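Local coordinates for protein ribulose bisphosphate carboxylase (Pyrococcus horikoshii, PDB 2D69) that probably catalyses the magnesium-dependent carboxylation of ribulose 1,5-bisphosphate to two molecules of 3-phosphoglycerate, as part of an archaeal route of AMP degradation, at residues 233-236 / 237-241; 262-265 / 266-269; 353-356 / 357-360; 385-388 / 389-393. All coordinates share one frame; numbering follows the deposited sequence.

Contact 1. Residues 233-236 / 237-241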
ATOM      1  N   ILE A 233      20.348   3.403  -0.595  1.00 16.13           N
ATOM      2  CA  ILE A 233      20.824   4.233   0.497  1.00 17.12           C
ATOM      3  C   ILE A 233      20.871   5.692   0.042  1.00 15.78           C
ATOM      4  O   ILE A 233      20.444   6.547   0.791  1.00 15.52           O
ATOM      5  CB  ILE A 233      22.274   3.809   0.982  1.00 17.14           C
ATOM      6  CG1 ILE A 233      22.355   2.313   1.356  1.00 20.31           C
ATOM      7  CG2 ILE A 233      22.766   4.747   2.099  1.00 16.63           C
ATOM      8  CD1 ILE A 233      21.343   1.809   2.237  1.00 23.79           C
ATOM      9  N   MET A 234      21.394   5.968  -1.166  1.00 15.68           N
ATOM     10  CA  MET A 234      21.509   7.354  -1.654  1.00 15.67           C
ATOM     11  C   MET A 234      20.109   7.952  -1.715  1.00 14.35           C
ATOM     12  O   MET A 234      19.928   9.090  -1.326  1.00 13.32           O
ATOM     13  CB  MET A 234      22.085   7.494  -3.072  1.00 16.50           C
ATOM     14  CG  MET A 234      23.473   7.091  -3.270  1.00 20.86           C
ATOM     15  SD  MET A 234      24.250   8.133  -4.588  1.00 21.54           S
ATOM     16  CE  MET A 234      23.739   7.073  -5.885  1.00 18.61           C
ATOM     17  N   GLU A 235      19.130   7.159  -2.191  1.00 13.05           N
ATOM     18  CA  GLU A 235      17.755   7.611  -2.268  1.00 12.85           C
ATOM     19  C   GLU A 235      17.184   7.949  -0.924  1.00 13.11           C
ATOM     20  O   GLU A 235      16.577   9.030  -0.790  1.00 13.10           O
ATOM     21  CB  GLU A 235      16.845   6.591  -2.972  1.00 13.56           C
ATOM     22  CG  GLU A 235      15.360   6.888  -2.894  1.00 12.86           C
ATOM     23  CD  GLU A 235      14.524   6.103  -3.911  1.00 17.93           C
ATOM     24  OE1 GLU A 235      14.958   5.044  -4.405  1.00 17.01           O
ATOM     25  OE2 GLU A 235      13.437   6.569  -4.277  1.00 16.56           O
ATOM     26  N   LYS A 236      17.339   7.075   0.056  1.00 11.85           N
ATOM     27  CA  LYS A 236      16.840   7.347   1.426  1.00 15.28           C
ATOM     28  C   LYS A 236      17.503   8.612   2.006  1.00 13.53           C
ATOM     29  O   LYS A 236      16.879   9.411   2.679  1.00 12.97           O
ATOM     30  CB  LYS A 236      17.055   6.130   2.332  1.00 16.84           C
ATOM     31  CG  LYS A 236      16.083   4.916   2.059  1.00 24.31           C
ATOM     32  CD  LYS A 236      16.570   3.585   2.727  1.00 33.01           C
ATOM     33  CE  LYS A 236      15.735   2.295   2.319  1.00 37.17           C
ATOM     34  NZ  LYS A 236      16.584   0.995   2.245  1.00 40.13           N
ATOM     35  N   ARG A 237      18.787   8.812   1.701  1.00 12.96           N
ATOM     36  CA  ARG A 237      19.518   9.946   2.276  1.00 13.07           C
ATOM     37  C   ARG A 237      19.050  11.269   1.614  1.00 12.93           C
ATOM     38  O   ARG A 237      18.834  12.277   2.293  1.00 12.81           O
ATOM     39  CB  ARG A 237      21.023   9.719   2.160  1.00 12.60           C
ATOM     40  CG  ARG A 237      21.557   8.721   3.190  1.00 11.54           C
ATOM     41  CD  ARG A 237      23.073   8.370   3.070  1.00 12.54           C
ATOM     42  NE  ARG A 237      23.319   7.325   4.040  1.00 12.32           N
ATOM     43  CZ  ARG A 237      24.424   6.596   4.201  1.00 15.23           C
ATOM     44  NH1 ARG A 237      24.398   5.622   5.105  1.00 14.34           N
ATOM     45  NH2 ARG A 237      25.493   6.775   3.456  1.00 14.24           N
ATOM     46  N   ALA A 238      18.819  11.228   0.298  1.00 13.26           N
ATOM     47  CA  ALA A 238      18.212  12.375  -0.426  1.00 14.39           C
ATOM     48  C   ALA A 238      16.878  12.728   0.173  1.00 14.31           C
ATOM     49  O   ALA A 238      16.603  13.914   0.469  1.00 15.08           O
ATOM     50  CB  ALA A 238      18.116  12.091  -1.949  1.00 14.06           C
ATOM     51  N   GLU A 239      16.060  11.721   0.486  1.00 14.20           N
ATOM     52  CA  GLU A 239      14.748  12.026   1.111  1.00 15.13           C
ATOM     53  C   GLU A 239      14.905  12.679   2.476  1.00 13.84           C
ATOM     54  O   GLU A 239      14.158  13.646   2.866  1.00 13.14           O
ATOM     55  CB  GLU A 239      13.905  10.720   1.252  1.00 15.94           C
ATOM     56  CG  GLU A 239      13.457  10.116  -0.078  1.00 20.79           C
ATOM     57  CD  GLU A 239      12.756   8.751   0.048  1.00 23.86           C
ATOM     58  OE1 GLU A 239      12.948   8.055   1.058  1.00 27.48           O
ATOM     59  OE2 GLU A 239      12.016   8.363  -0.866  1.00 31.40           O
ATOM     60  N   MET A 240      15.878  12.224   3.242  1.00 12.47           N
ATOM     61  CA  MET A 240      16.157  12.850   4.556  1.00 14.13           C
ATOM     62  C   MET A 240      16.613  14.306   4.446  1.00 13.34           C
ATOM     63  O   MET A 240      16.178  15.168   5.219  1.00 14.15           O
ATOM     64  CB  MET A 240      17.171  12.070   5.369  1.00 13.43           C
ATOM     65  CG  MET A 240      16.739  10.666   5.802  1.00 17.43           C
ATOM     66  SD  MET A 240      18.327   9.852   6.263  1.00 19.84           S
ATOM     67  CE  MET A 240      17.852   8.063   6.304  1.00 19.56           C
ATOM     68  N   VAL A 241      17.423  14.590   3.429  1.00 12.70           N
ATOM     69  CA  VAL A 241      17.906  15.951   3.206  1.00 13.45           C
ATOM     70  C   VAL A 241      16.705  16.856   2.888  1.00 12.38           C
ATOM     71  O   VAL A 241      16.482  17.867   3.574  1.00 16.13           O
ATOM     72  CB  VAL A 241      19.033  15.952   2.086  1.00 12.56           C
ATOM     73  CG1 VAL A 241      19.398  17.434   1.688  1.00 12.61           C
ATOM     74  CG2 VAL A 241      20.266  15.250   2.593  1.00 12.53           C
TER
HETATM   75  O   HOH W   1      12.239   9.001  -3.538  1.00 39.99           O
HETATM   76  O   HOH W   2      14.642   8.364   4.068  1.00 50.07           O
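Ile233 lays its CG2 methyl over one face of the Arg237 guanidinium, 3.3 Å from Arg237 CZ and centred above the plane of the group. The two side chains run alongside each other and point the same way. Arg237 achieves this by staying extended from CG to NE after CG has turned anti to the carbonyl carbon (chi1 -77°). Its NH1 forms a salt bridge with Glu94 of the second subunit, so the methyl backs a group whose charge is used between chains; an alanine at Arg237 would probably leave that glutamate without its mate and the Ile233 methyl without its flat partner. On another side of the helix, Glu235 OE2 and Glu239 OE2 are 4.1 Å apart, their carboxylate planes 63° from each other. A water donates to both, 2.8 Å from Glu235 OE2 and from Glu239 OE2, and probably eases the repulsion of like charges. Glu235 OE1 is hydrogen-bonded to Tyr263 OH. The backbone is regular: Ala238 N donates to Met234 O over 2.9 Å, nearly straight at 165°. Such i to i+4 pairing marks an alpha-helix, here helix 231-244, one of those surrounding the parallel strands of the RuBisCO alpha/beta barrel.

Contact 2. Residues 262-265 / 266-269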
ATOM      1  N   GLN A 262      21.402   8.362 -13.192  1.00 15.49           N
ATOM      2  CA  GLN A 262      20.204   8.605 -13.989  1.00 14.68           C
ATOM      3  C   GLN A 262      18.996   8.423 -13.105  1.00 14.03           C
ATOM      4  O   GLN A 262      18.044   9.213 -13.136  1.00 12.76           O
ATOM      5  CB  GLN A 262      20.144   7.693 -15.213  1.00 14.43           C
ATOM      6  CG  GLN A 262      21.079   8.046 -16.289  1.00 14.56           C
ATOM      7  CD  GLN A 262      20.553   7.632 -17.655  1.00 17.33           C
ATOM      8  OE1 GLN A 262      21.054   6.700 -18.248  1.00 15.81           O
ATOM      9  NE2 GLN A 262      19.534   8.295 -18.120  1.00 16.59           N
ATOM     10  N   TYR A 263      19.016   7.406 -12.266  1.00 14.15           N
ATOM     11  CA  TYR A 263      17.867   7.241 -11.383  1.00 14.15           C
ATOM     12  C   TYR A 263      17.782   8.341 -10.339  1.00 15.17           C
ATOM     13  O   TYR A 263      16.666   8.862 -10.020  1.00 14.99           O
ATOM     14  CB  TYR A 263      17.893   5.845 -10.756  1.00 14.72           C
ATOM     15  CG  TYR A 263      16.818   5.681  -9.710  1.00 15.41           C
ATOM     16  CD1 TYR A 263      15.464   5.676 -10.081  1.00 19.39           C
ATOM     17  CD2 TYR A 263      17.124   5.603  -8.376  1.00 15.62           C
ATOM     18  CE1 TYR A 263      14.451   5.548  -9.148  1.00 20.64           C
ATOM     19  CE2 TYR A 263      16.107   5.477  -7.428  1.00 20.18           C
ATOM     20  CZ  TYR A 263      14.773   5.452  -7.830  1.00 19.36           C
ATOM     21  OH  TYR A 263      13.778   5.318  -6.913  1.00 16.24           O
ATOM     22  N   MET A 264      18.939   8.732  -9.788  1.00 14.93           N
ATOM     23  CA  MET A 264      18.949   9.800  -8.771  1.00 14.89           C
ATOM     24  C   MET A 264      18.447  11.100  -9.312  1.00 13.92           C
ATOM     25  O   MET A 264      17.822  11.842  -8.599  1.00 14.58           O
ATOM     26  CB  MET A 264      20.361   9.953  -8.107  1.00 14.46           C
ATOM     27  CG  MET A 264      20.708   8.807  -7.138  1.00 16.75           C
ATOM     28  SD  MET A 264      19.480   8.662  -5.810  1.00 15.06           S
ATOM     29  CE  MET A 264      19.402  10.286  -5.075  1.00 17.41           C
ATOM     30  N   ARG A 265      18.624  11.328 -10.605  1.00 14.00           N
ATOM     31  CA  ARG A 265      18.073  12.497 -11.239  1.00 13.27           C
ATOM     32  C   ARG A 265      16.531  12.493 -11.200  1.00 13.82           C
ATOM     33  O   ARG A 265      15.943  13.546 -11.065  1.00 13.48           O
ATOM     34  CB  ARG A 265      18.574  12.605 -12.698  1.00 13.66           C
ATOM     35  CG  ARG A 265      17.962  13.771 -13.516  1.00 12.43           C
ATOM     36  CD  ARG A 265      18.398  15.145 -13.037  1.00 16.64           C
ATOM     37  NE  ARG A 265      17.749  16.228 -13.799  1.00 15.54           N
ATOM     38  CZ  ARG A 265      16.549  16.734 -13.529  1.00 15.64           C
ATOM     39  NH1 ARG A 265      15.821  16.318 -12.479  1.00 18.85           N
ATOM     40  NH2 ARG A 265      16.049  17.703 -14.292  1.00 15.09           N
ATOM     41  N   GLU A 266      15.887  11.319 -11.300  1.00 14.08           N
ATOM     42  CA  GLU A 266      14.426  11.213 -11.103  1.00 14.50           C
ATOM     43  C   GLU A 266      14.052  11.429  -9.683  1.00 14.11           C
ATOM     44  O   GLU A 266      13.076  12.136  -9.381  1.00 13.67           O
ATOM     45  CB  GLU A 266      13.839   9.861 -11.593  1.00 14.74           C
ATOM     46  CG  GLU A 266      14.153   9.554 -13.029  1.00 18.06           C
ATOM     47  CD  GLU A 266      13.706  10.700 -13.908  1.00 24.90           C
ATOM     48  OE1 GLU A 266      14.532  11.184 -14.699  1.00 28.38           O
ATOM     49  OE2 GLU A 266      12.545  11.177 -13.754  1.00 32.95           O
ATOM     50  N   VAL A 267      14.825  10.861  -8.776  1.00 13.81           N
ATOM     51  CA  VAL A 267      14.592  11.136  -7.327  1.00 14.52           C
ATOM     52  C   VAL A 267      14.625  12.616  -6.973  1.00 14.24           C
ATOM     53  O   VAL A 267      13.718  13.134  -6.304  1.00 15.67           O
ATOM     54  CB  VAL A 267      15.611  10.379  -6.464  1.00 13.83           C
ATOM     55  CG1 VAL A 267      15.422  10.712  -5.012  1.00 13.88           C
ATOM     56  CG2 VAL A 267      15.415   8.871  -6.630  1.00 15.41           C
ATOM     57  N   THR A 268      15.680  13.291  -7.408  1.00 13.89           N
ATOM     58  CA  THR A 268      15.837  14.705  -7.124  1.00 13.29           C
ATOM     59  C   THR A 268      14.819  15.602  -7.799  1.00 13.34           C
ATOM     60  O   THR A 268      14.487  16.684  -7.263  1.00 13.54           O
ATOM     61  CB  THR A 268      17.297  15.219  -7.388  1.00 11.86           C
ATOM     62  OG1 THR A 268      17.712  15.049  -8.766  1.00 12.46           O
ATOM     63  CG2 THR A 268      18.318  14.475  -6.529  1.00 14.50           C
ATOM     64  N   GLU A 269      14.318  15.183  -8.952  1.00 14.38           N
ATOM     65  CA  GLU A 269      13.191  15.857  -9.623  1.00 15.73           C
ATOM     66  C   GLU A 269      11.990  15.857  -8.723  1.00 16.57           C
ATOM     67  O   GLU A 269      11.217  16.802  -8.711  1.00 16.11           O
ATOM     68  CB  GLU A 269      12.831  15.140 -10.955  1.00 16.28           C
ATOM     69  CG  GLU A 269      11.686  15.790 -11.755  1.00 18.11           C
ATOM     70  CD  GLU A 269      12.040  17.175 -12.291  1.00 18.85           C
ATOM     71  OE1 GLU A 269      13.231  17.531 -12.328  1.00 18.33           O
ATOM     72  OE2 GLU A 269      11.131  17.921 -12.671  1.00 23.60           O
TER
HETATM   73  O   HOH W   3      16.967  10.480 -15.278  1.00 32.09           O
HETATM   74  O   HOH W   4      13.459  19.648 -14.091  1.00 25.18           O
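Glu269 OE1 is gripped by three donors: Arg265 NH1, Arg265 NH2 and a water. The Arg265 NH1 bond to Glu269 OE1 is 2.9 Å long and almost straight, with an angle of 169° at the hydrogen, and forms a salt bridge one helical turn in span. It lies in the guanidinium plane but reaches the oxygen on its anti side, and the guanidinium and carboxylate planes are 40° apart. Arg265 NH2 adds a weak bond, while the water that donates to Glu269 OE1 also accepts from Arg265 NH2, which probably helps to fix the rotation of the guanidinium. Both chains bend at chi2 to bring their ends together. Arg265 NH2 is also bonded to Gly135 O, and Glu269 OE2 forms salt bridges with Arg198 and Arg204 of the third subunit, so the pair is tied into a wider charge network.

Another side of the helix makes apolar contacts. Val267 CG2 stands over the face of the Tyr263 ring in a CH-pi contact, 4.0 Å from the ring centroid and 28° off its normal; its nearest ring atom is Tyr263 CE2, at 3.6 Å. The other branch, Val267 CG1, meets Met264 CE at 4.0 Å. Gln262 O and Glu266 OE1 are joined by a water, and Glu266 OE1 also forms a salt bridge with Lys134.

Helix 258-271 packs with Met264 against Met234 and Ala238 of helix 231-244, while Met264 and Thr268 reach strand 248-252 at Ile251 and Val249.

Contact 3. Residues 353-356 / 357-360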
ATOM      1  N   PRO A 353      42.171  33.686  -0.913  1.00 14.96           N
ATOM      2  CA  PRO A 353      41.671  35.022  -1.284  1.00 14.86           C
ATOM      3  C   PRO A 353      42.494  35.806  -2.311  1.00 14.95           C
ATOM      4  O   PRO A 353      41.891  36.474  -3.177  1.00 14.54           O
ATOM      5  CB  PRO A 353      41.628  35.752   0.065  1.00 14.24           C
ATOM      6  CG  PRO A 353      41.370  34.632   1.050  1.00 14.75           C
ATOM      7  CD  PRO A 353      42.247  33.531   0.556  1.00 15.08           C
ATOM      8  N   GLY A 354      43.822  35.751  -2.219  1.00 14.96           N
ATOM      9  CA  GLY A 354      44.711  36.420  -3.165  1.00 14.88           C
ATOM     10  C   GLY A 354      44.607  35.908  -4.612  1.00 15.38           C
ATOM     11  O   GLY A 354      45.062  36.546  -5.545  1.00 15.30           O
ATOM     12  N   LEU A 355      43.986  34.761  -4.822  1.00 15.01           N
ATOM     13  CA  LEU A 355      43.822  34.265  -6.186  1.00 15.18           C
ATOM     14  C   LEU A 355      42.508  34.649  -6.806  1.00 15.06           C
ATOM     15  O   LEU A 355      42.298  34.343  -7.972  1.00 14.33           O
ATOM     16  CB  LEU A 355      43.969  32.751  -6.204  1.00 15.45           C
ATOM     17  CG  LEU A 355      45.335  32.256  -5.724  1.00 17.51           C
ATOM     18  CD1 LEU A 355      45.447  30.756  -5.970  1.00 17.71           C
ATOM     19  CD2 LEU A 355      46.472  32.988  -6.414  1.00 19.35           C
ATOM     20  N   MET A 356      41.617  35.320  -6.060  1.00 14.63           N
ATOM     21  CA  MET A 356      40.263  35.512  -6.565  1.00 14.64           C
ATOM     22  C   MET A 356      40.229  36.453  -7.770  1.00 15.45           C
ATOM     23  O   MET A 356      39.516  36.182  -8.707  1.00 14.58           O
ATOM     24  CB  MET A 356      39.279  35.973  -5.480  1.00 14.74           C
ATOM     25  CG  MET A 356      39.056  34.979  -4.347  1.00 13.97           C
ATOM     26  SD  MET A 356      38.254  33.484  -4.882  1.00 13.96           S
ATOM     27  CE  MET A 356      39.685  32.365  -5.067  1.00 16.20           C
ATOM     28  N   PRO A 357      40.969  37.569  -7.763  1.00 16.24           N
ATOM     29  CA  PRO A 357      41.027  38.424  -8.976  1.00 16.38           C
ATOM     30  C   PRO A 357      41.411  37.664 -10.249  1.00 16.84           C
ATOM     31  O   PRO A 357      40.687  37.763 -11.217  1.00 17.01           O
ATOM     32  CB  PRO A 357      42.042  39.519  -8.602  1.00 17.02           C
ATOM     33  CG  PRO A 357      41.873  39.657  -7.097  1.00 15.98           C
ATOM     34  CD  PRO A 357      41.711  38.169  -6.636  1.00 16.30           C
ATOM     35  N   GLU A 358      42.461  36.866 -10.222  1.00 17.16           N
ATOM     36  CA  GLU A 358      42.900  36.124 -11.388  1.00 17.87           C
ATOM     37  C   GLU A 358      41.869  35.052 -11.772  1.00 18.00           C
ATOM     38  O   GLU A 358      41.508  34.889 -12.967  1.00 15.92           O
ATOM     39  CB  GLU A 358      44.273  35.484 -11.107  1.00 19.12           C
ATOM     40  CG  GLU A 358      44.944  34.834 -12.309  1.00 23.52           C
ATOM     41  CD  GLU A 358      46.175  33.972 -11.971  1.00 30.65           C
ATOM     42  OE1 GLU A 358      46.595  33.882 -10.780  1.00 34.08           O
ATOM     43  OE2 GLU A 358      46.750  33.380 -12.935  1.00 35.06           O
ATOM     44  N   LEU A 359      41.367  34.333 -10.770  1.00 17.47           N
ATOM     45  CA  LEU A 359      40.385  33.282 -11.024  1.00 17.40           C
ATOM     46  C   LEU A 359      39.150  33.834 -11.755  1.00 17.00           C
ATOM     47  O   LEU A 359      38.744  33.306 -12.777  1.00 15.98           O
ATOM     48  CB  LEU A 359      39.988  32.585  -9.731  1.00 17.54           C
ATOM     49  CG  LEU A 359      38.966  31.471  -9.906  1.00 18.56           C
ATOM     50  CD1 LEU A 359      39.608  30.313 -10.644  1.00 19.63           C
ATOM     51  CD2 LEU A 359      38.402  31.027  -8.557  1.00 15.91           C
ATOM     52  N   ILE A 360      38.622  34.946 -11.262  1.00 17.34           N
ATOM     53  CA  ILE A 360      37.468  35.589 -11.861  1.00 17.35           C
ATOM     54  C   ILE A 360      37.743  36.228 -13.243  1.00 17.99           C
ATOM     55  O   ILE A 360      36.932  36.054 -14.172  1.00 18.13           O
ATOM     56  CB  ILE A 360      36.823  36.561 -10.848  1.00 17.30           C
ATOM     57  CG1 ILE A 360      36.157  35.737  -9.732  1.00 17.42           C
ATOM     58  CG2 ILE A 360      35.795  37.449 -11.509  1.00 16.83           C
ATOM     59  CD1 ILE A 360      35.801  36.542  -8.503  1.00 16.58           C
TER
HETATM   60  O   HOH W   5      44.828  37.104  -8.120  1.00 40.82           O
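Met356 starts its path with CB pressed against the next residue, 3.5 Å from Pro357 CD, a tighter approach than carbon atoms usually make. This closeness comes from the proline ring, whose CD takes the place of an amide hydrogen. CG leaves CB anti to the carbonyl carbon (chi1 -63°), and the chain then bends at chi2 and chi3. SD packs on Leu389 and Ile393 of helix 382-398, and CE comes to 4.0 Å from Leu359 CD2. The Met356 and Leu359 side chains lie side by side and point the same way, a contact three residues apart along the first turn of the helix.

Two backbone bonds run beside this pair. Leu359 N donates to Leu355 O over 2.9 Å, with an angle of 165° at the hydrogen, and Ile360 N donates to Met356 O over 3.0 Å at 170°. Pro357 has no N-H to give, a lack readily accommodated in the first turn. A water donates to Gly354 O at 2.6 Å and accepts from Glu358 N, linking Gly354 to the Glu358 amide in the first turn. Leu359 CB also rests on Leu355 O.

Helix 356-363 follows strand 344-348 in the barrel. Met356 and Leu359 both touch Ile369 of strand 368-370, whereas Ile360 contacts Ala396 of helix 382-398 and Pro353 reaches Leu412 and Ser415 of helix 410-422.

Contact 4. Residues 385-388 / 389-393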
ATOM      1  N   GLY A 385      38.688  33.316   7.912  1.00 12.10           N
ATOM      2  CA  GLY A 385      39.060  32.922   6.561  1.00 11.97           C
ATOM      3  C   GLY A 385      37.930  33.063   5.570  1.00 12.34           C
ATOM      4  O   GLY A 385      38.124  33.368   4.395  1.00 12.11           O
ATOM      5  N   ALA A 386      36.732  32.732   6.019  1.00 12.36           N
ATOM      6  CA  ALA A 386      35.590  32.786   5.136  1.00 13.16           C
ATOM      7  C   ALA A 386      35.334  34.236   4.770  1.00 14.15           C
ATOM      8  O   ALA A 386      35.035  34.516   3.615  1.00 12.51           O
ATOM      9  CB  ALA A 386      34.374  32.183   5.790  1.00 13.61           C
ATOM     10  N   LYS A 387      35.474  35.142   5.759  1.00 13.89           N
ATOM     11  CA  LYS A 387      35.225  36.541   5.504  1.00 15.02           C
ATOM     12  C   LYS A 387      36.244  37.039   4.498  1.00 15.33           C
ATOM     13  O   LYS A 387      35.896  37.803   3.611  1.00 15.98           O
ATOM     14  CB  LYS A 387      35.277  37.401   6.764  1.00 15.63           C
ATOM     15  CG  LYS A 387      34.671  38.826   6.527  1.00 17.52           C
ATOM     16  CD  LYS A 387      34.806  39.765   7.736  1.00 21.92           C
ATOM     17  CE  LYS A 387      34.832  41.267   7.291  1.00 22.86           C
ATOM     18  NZ  LYS A 387      35.624  42.169   8.191  1.00 25.20           N
ATOM     19  N   ALA A 388      37.478  36.560   4.616  1.00 14.39           N
ATOM     20  CA  ALA A 388      38.557  37.028   3.747  1.00 14.83           C
ATOM     21  C   ALA A 388      38.264  36.625   2.305  1.00 14.46           C
ATOM     22  O   ALA A 388      38.484  37.386   1.369  1.00 14.72           O
ATOM     23  CB  ALA A 388      39.887  36.458   4.189  1.00 14.09           C
ATOM     24  N   LEU A 389      37.754  35.423   2.139  1.00 14.12           N
ATOM     25  CA  LEU A 389      37.410  34.925   0.816  1.00 14.10           C
ATOM     26  C   LEU A 389      36.267  35.769   0.211  1.00 13.78           C
ATOM     27  O   LEU A 389      36.348  36.217  -0.940  1.00 13.52           O
ATOM     28  CB  LEU A 389      37.013  33.467   0.904  1.00 13.46           C
ATOM     29  CG  LEU A 389      36.788  32.765  -0.451  1.00 14.75           C
ATOM     30  CD1 LEU A 389      38.090  32.615  -1.250  1.00 16.09           C
ATOM     31  CD2 LEU A 389      36.096  31.417  -0.226  1.00 15.77           C
ATOM     32  N   ARG A 390      35.223  36.001   0.997  1.00 14.23           N
ATOM     33  CA  ARG A 390      34.074  36.810   0.532  1.00 14.12           C
ATOM     34  C   ARG A 390      34.512  38.231   0.194  1.00 14.51           C
ATOM     35  O   ARG A 390      34.018  38.811  -0.753  1.00 15.11           O
ATOM     36  CB  ARG A 390      32.948  36.833   1.561  1.00 13.03           C
ATOM     37  CG  ARG A 390      32.098  35.513   1.622  1.00 13.37           C
ATOM     38  CD  ARG A 390      31.107  35.300   0.434  1.00 11.07           C
ATOM     39  NE  ARG A 390      30.216  36.473   0.306  1.00 11.10           N
ATOM     40  CZ  ARG A 390      29.141  36.708   1.067  1.00 12.07           C
ATOM     41  NH1 ARG A 390      28.753  35.853   1.998  1.00 13.22           N
ATOM     42  NH2 ARG A 390      28.396  37.786   0.842  1.00 11.20           N
ATOM     43  N   ASP A 391      35.451  38.795   0.949  1.00 15.44           N
ATOM     44  CA  ASP A 391      35.870  40.167   0.709  1.00 15.05           C
ATOM     45  C   ASP A 391      36.728  40.236  -0.534  1.00 15.13           C
ATOM     46  O   ASP A 391      36.616  41.183  -1.309  1.00 14.59           O
ATOM     47  CB  ASP A 391      36.656  40.693   1.873  1.00 15.66           C
ATOM     48  CG  ASP A 391      35.783  41.042   3.066  1.00 16.10           C
ATOM     49  OD1 ASP A 391      34.528  41.151   2.967  1.00 20.06           O
ATOM     50  OD2 ASP A 391      36.287  41.250   4.156  1.00 16.48           O
ATOM     51  N   ALA A 392      37.577  39.236  -0.750  1.00 14.31           N
ATOM     52  CA  ALA A 392      38.387  39.228  -1.953  1.00 14.53           C
ATOM     53  C   ALA A 392      37.513  39.102  -3.203  1.00 15.14           C
ATOM     54  O   ALA A 392      37.835  39.691  -4.213  1.00 15.13           O
ATOM     55  CB  ALA A 392      39.454  38.127  -1.911  1.00 14.72           C
ATOM     56  N   ILE A 393      36.426  38.332  -3.141  1.00 15.12           N
ATOM     57  CA  ILE A 393      35.507  38.185  -4.275  1.00 14.98           C
ATOM     58  C   ILE A 393      34.738  39.506  -4.503  1.00 15.27           C
ATOM     59  O   ILE A 393      34.615  39.959  -5.632  1.00 15.33           O
ATOM     60  CB  ILE A 393      34.543  36.983  -4.057  1.00 14.41           C
ATOM     61  CG1 ILE A 393      35.308  35.657  -4.156  1.00 12.77           C
ATOM     62  CG2 ILE A 393      33.426  36.993  -5.054  1.00 15.17           C
ATOM     63  CD1 ILE A 393      34.630  34.531  -3.431  1.00 10.39           C
TER
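Helix 382-398 of the alpha/beta barrel carries this i to i+4 contact, in which the extended Lys387 crosses the carboxylate of Asp391. The nearest side-chain approach is that of Lys387 CE to Asp391 OD2, at 3.5 Å, whereas Lys387 NZ stays 4.2 Å from Asp391 OD2, beyond a salt bridge. CG of Lys387 stands anti to its own N (chi1 -166°), and the straight chain beyond it carries the ammonium past the aspartate to a salt bridge with Glu411; Asp391 OD2 is hydrogen-bonded to Ser409. Opposite charges so close probably still attract. A methionine at Lys387 would probably leave Glu411 without its salt-bridge mate and take a nearby positive charge from Asp391. Beneath the pair, Asp391 N donates to Lys387 O over 2.9 Å, and Asp391 CG also lies 3.3 Å from Lys387 O. The preceding bond, Arg390 N to Ala386 O, is 3.0 Å long and straighter, at 168°. Arg390 bends at chi2 and chi3 away from this side and bonds Gly181 O and Glu219. Around the helix, Leu389 and Ile393 reach Thr155 of strand 154-157 and Met356 of helix 356-363, while Ala388 and Ala392 face helix 410-422 at Glu411 and Leu412.

The four contacts form two touching pairs in the catalytic barrel. Contacts 1 and 2, with centres 11 Å apart, meet where Glu235 OE1 and Tyr263 OH are 2.8 Å apart, a probable hydrogen bond, and where Met234 CE packs on Met264 CG at 3.7 Å. Contacts 3 and 4 are also 11 Å apart between centres, joined by Met356 SD at 3.7 Å from Leu389 CD1. Both border the predicted substrate site: between side chains, Ala371 is about 4 Å from Leu389 and about 6 Å from Met356. The centres of contacts 2 and 3 are 35 Å apart, on opposite sides of the chain's centre. In contact 1 the side chain of Met234 is about 11 Å from that of His278, a predicted proton acceptor.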